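Local coordinates for protein fervidolysin (Fervidobacterium pennivorans, PDB 1R6V) that breaks keratin down into peptides as a subtilisin-like serine protease, allowing its bacterium to grow on native feathers, at residues P10-Q15 with G583-V588. The protein carries 1 engineered substitution. Residues are numbered along the deposited sequence; the frame is centred on the assembly and turned at random.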
loop_
_atom_site.group_PDB
_atom_site.type_symbol
_atom_site.label_atom_id
_atom_site.label_comp_id
_atom_site.label_asym_id
_atom_site.label_seq_id
_atom_site.Cartn_x
_atom_site.Cartn_y
_atom_site.Cartn_z
ATOM N N PRO A 10 4.003 40.643 -2.043
ATOM C CA PRO A 10 4.015 40.846 -0.593
ATOM C C PRO A 10 4.836 39.780 0.126
ATOM O O PRO A 10 5.192 38.755 -0.456
ATOM C CB PRO A 10 2.539 40.756 -0.230
ATOM C CG PRO A 10 2.054 39.694 -1.177
ATOM C CD PRO A 10 2.691 40.138 -2.487
ATOM N N GLU A 11 5.120 40.029 1.398
ATOM C CA GLU A 11 5.884 39.104 2.224
ATOM C C GLU A 11 4.920 38.074 2.803
ATOM O O GLU A 11 3.850 38.442 3.292
ATOM C CB GLU A 11 6.544 39.870 3.365
ATOM C CG GLU A 11 7.228 41.140 2.911
ATOM C CD GLU A 11 7.620 42.038 4.066
ATOM O OE1 GLU A 11 8.418 41.588 4.919
ATOM O OE2 GLU A 11 7.129 43.191 4.113
ATOM N N ILE A 12 5.290 36.794 2.742
ATOM C CA ILE A 12 4.441 35.732 3.285
ATOM C C ILE A 12 5.230 34.726 4.117
ATOM O O ILE A 12 6.454 34.658 4.031
ATOM C CB ILE A 12 3.668 34.971 2.168
ATOM C CG1 ILE A 12 4.587 33.983 1.443
ATOM C CG2 ILE A 12 3.057 35.965 1.199
ATOM C CD1 ILE A 12 5.800 34.600 0.805
ATOM N N LYS A 13 4.516 33.953 4.932
ATOM C CA LYS A 13 5.137 32.955 5.797
ATOM C C LYS A 13 5.292 31.640 5.041
ATOM O O LYS A 13 4.649 31.444 4.010
ATOM C CB LYS A 13 4.264 32.748 7.040
ATOM C CG LYS A 13 3.962 34.040 7.788
ATOM C CD LYS A 13 2.910 33.838 8.876
ATOM C CE LYS A 13 2.514 35.164 9.522
ATOM N NZ LYS A 13 1.399 35.003 10.504
ATOM N N SER A 14 6.147 30.752 5.546
ATOM C CA SER A 14 6.373 29.454 4.911
ATOM C C SER A 14 5.045 28.823 4.533
ATOM O O SER A 14 4.068 28.911 5.280
ATOM C CB SER A 14 7.124 28.504 5.849
ATOM O OG SER A 14 7.296 27.229 5.238
ATOM N N GLN A 15 5.026 28.186 3.367
ATOM C CA GLN A 15 3.836 27.542 2.833
ATOM C C GLN A 15 3.887 26.019 2.930
ATOM O O GLN A 15 3.064 25.334 2.324
ATOM C CB GLN A 15 3.652 27.937 1.365
ATOM C CG GLN A 15 3.355 29.415 1.124
ATOM C CD GLN A 15 2.122 29.887 1.871
ATOM O OE1 GLN A 15 2.220 30.485 2.943
ATOM N NE2 GLN A 15 0.953 29.605 1.315
ATOM N N GLY A 583 4.189 35.184 -3.172
ATOM C CA GLY A 583 4.782 36.244 -2.378
ATOM C C GLY A 583 6.268 35.998 -2.260
ATOM O O GLY A 583 6.789 35.078 -2.894
ATOM N N VAL A 584 6.949 36.810 -1.460
ATOM C CA VAL A 584 8.389 36.663 -1.267
ATOM C C VAL A 584 8.719 36.444 0.201
ATOM O O VAL A 584 7.961 36.847 1.086
ATOM C CB VAL A 584 9.154 37.918 -1.770
ATOM C CG1 VAL A 584 8.876 38.139 -3.254
ATOM C CG2 VAL A 584 8.744 39.144 -0.965
ATOM N N TYR A 585 9.847 35.788 0.455
ATOM C CA TYR A 585 10.285 35.519 1.819
ATOM C C TYR A 585 11.345 36.524 2.269
ATOM O O TYR A 585 11.776 36.516 3.424
ATOM C CB TYR A 585 10.841 34.096 1.930
ATOM C CG TYR A 585 9.797 33.023 1.727
ATOM C CD1 TYR A 585 9.773 32.253 0.562
ATOM C CD2 TYR A 585 8.820 32.786 2.697
ATOM C CE1 TYR A 585 8.798 31.273 0.365
ATOM C CE2 TYR A 585 7.838 31.810 2.511
ATOM C CZ TYR A 585 7.834 31.057 1.347
ATOM O OH TYR A 585 6.877 30.083 1.167
ATOM N N GLY A 586 11.774 37.380 1.349
ATOM C CA GLY A 586 12.773 38.376 1.695
ATOM C C GLY A 586 13.551 38.907 0.508
ATOM O O GLY A 586 13.741 38.208 -0.488
ATOM N N ARG A 587 13.992 40.157 0.617
ATOM C CA ARG A 587 14.767 40.804 -0.431
ATOM C C ARG A 587 16.016 41.411 0.198
ATOM O O ARG A 587 15.963 41.914 1.319
ATOM C CB ARG A 587 13.953 41.908 -1.107
ATOM C CG ARG A 587 12.662 41.451 -1.755
ATOM C CD ARG A 587 12.131 42.538 -2.687
ATOM N NE ARG A 587 10.872 42.171 -3.330
ATOM C CZ ARG A 587 9.692 42.162 -2.717
ATOM N NH1 ARG A 587 9.605 42.501 -1.435
ATOM N NH2 ARG A 587 8.599 41.823 -3.393
ATOM N N VAL A 588 17.136 41.355 -0.515
ATOM C CA VAL A 588 18.386 41.913 0.000
ATOM C C VAL A 588 19.228 42.466 -1.147
ATOM O O VAL A 588 19.167 41.970 -2.269
ATOM C CB VAL A 588 19.192 40.839 0.767
ATOM C CG1 VAL A 588 19.583 39.706 -0.169
ATOM C CG2 VAL A 588 20.420 41.458 1.409
HETATM O O HOH W 1 8.598 28.049 3.012
#
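A single parallel beta bridge between Glu11 and Val584 lays the N-terminal part of the propeptide against the second beta-sandwich domain, on strand 584-589. Val584 supplies both bonds: its N donates to Pro10 O at 2.8 Å, nearly straight at 163°, and its O accepts from Ile12 N at 3.1 Å. The same oxygen also receives a CA-H...O contact from Glu11 CA at 3.3 Å. Ile12 anchors the packing. Its chi1 (77°) sets CG1 between the backbone N and the carbonyl carbon, and chi2 then brings CD1 to 3.1 Å from Val584 O. CD1 also lies over one face of the Tyr585 ring, 4.0 Å from the centroid and 17° off the normal, a CH-pi contact. Backbone atoms of Lys13, Ser14 and Gln15 lie at the ring edge, near its plane, Lys13 O 3.5 Å from Tyr585 CE2. A water held at 2.7 Å by Ser14 OG makes a weak bond to Tyr585 OH. Tyr585 sits in a classic beta bulge, facing Val576 together with Gly586. Beyond it, Arg587 has Val584 CG2 over one guanidinium face, and its NH2 bonds Leu6 O and Leu9 O. An alanine in place of Tyr585 would probably leave Ile12 CD1 without its aromatic face and the water without its weak phenol partner. Backbone bonds thus pin one end of the propeptide segment, and call for glycine at Gly583, where a CB would clash with Ile12 CG2 and Pro10 O; beyond the bridge, Tyr585 is the main side chain of 583-588 that the segment meets.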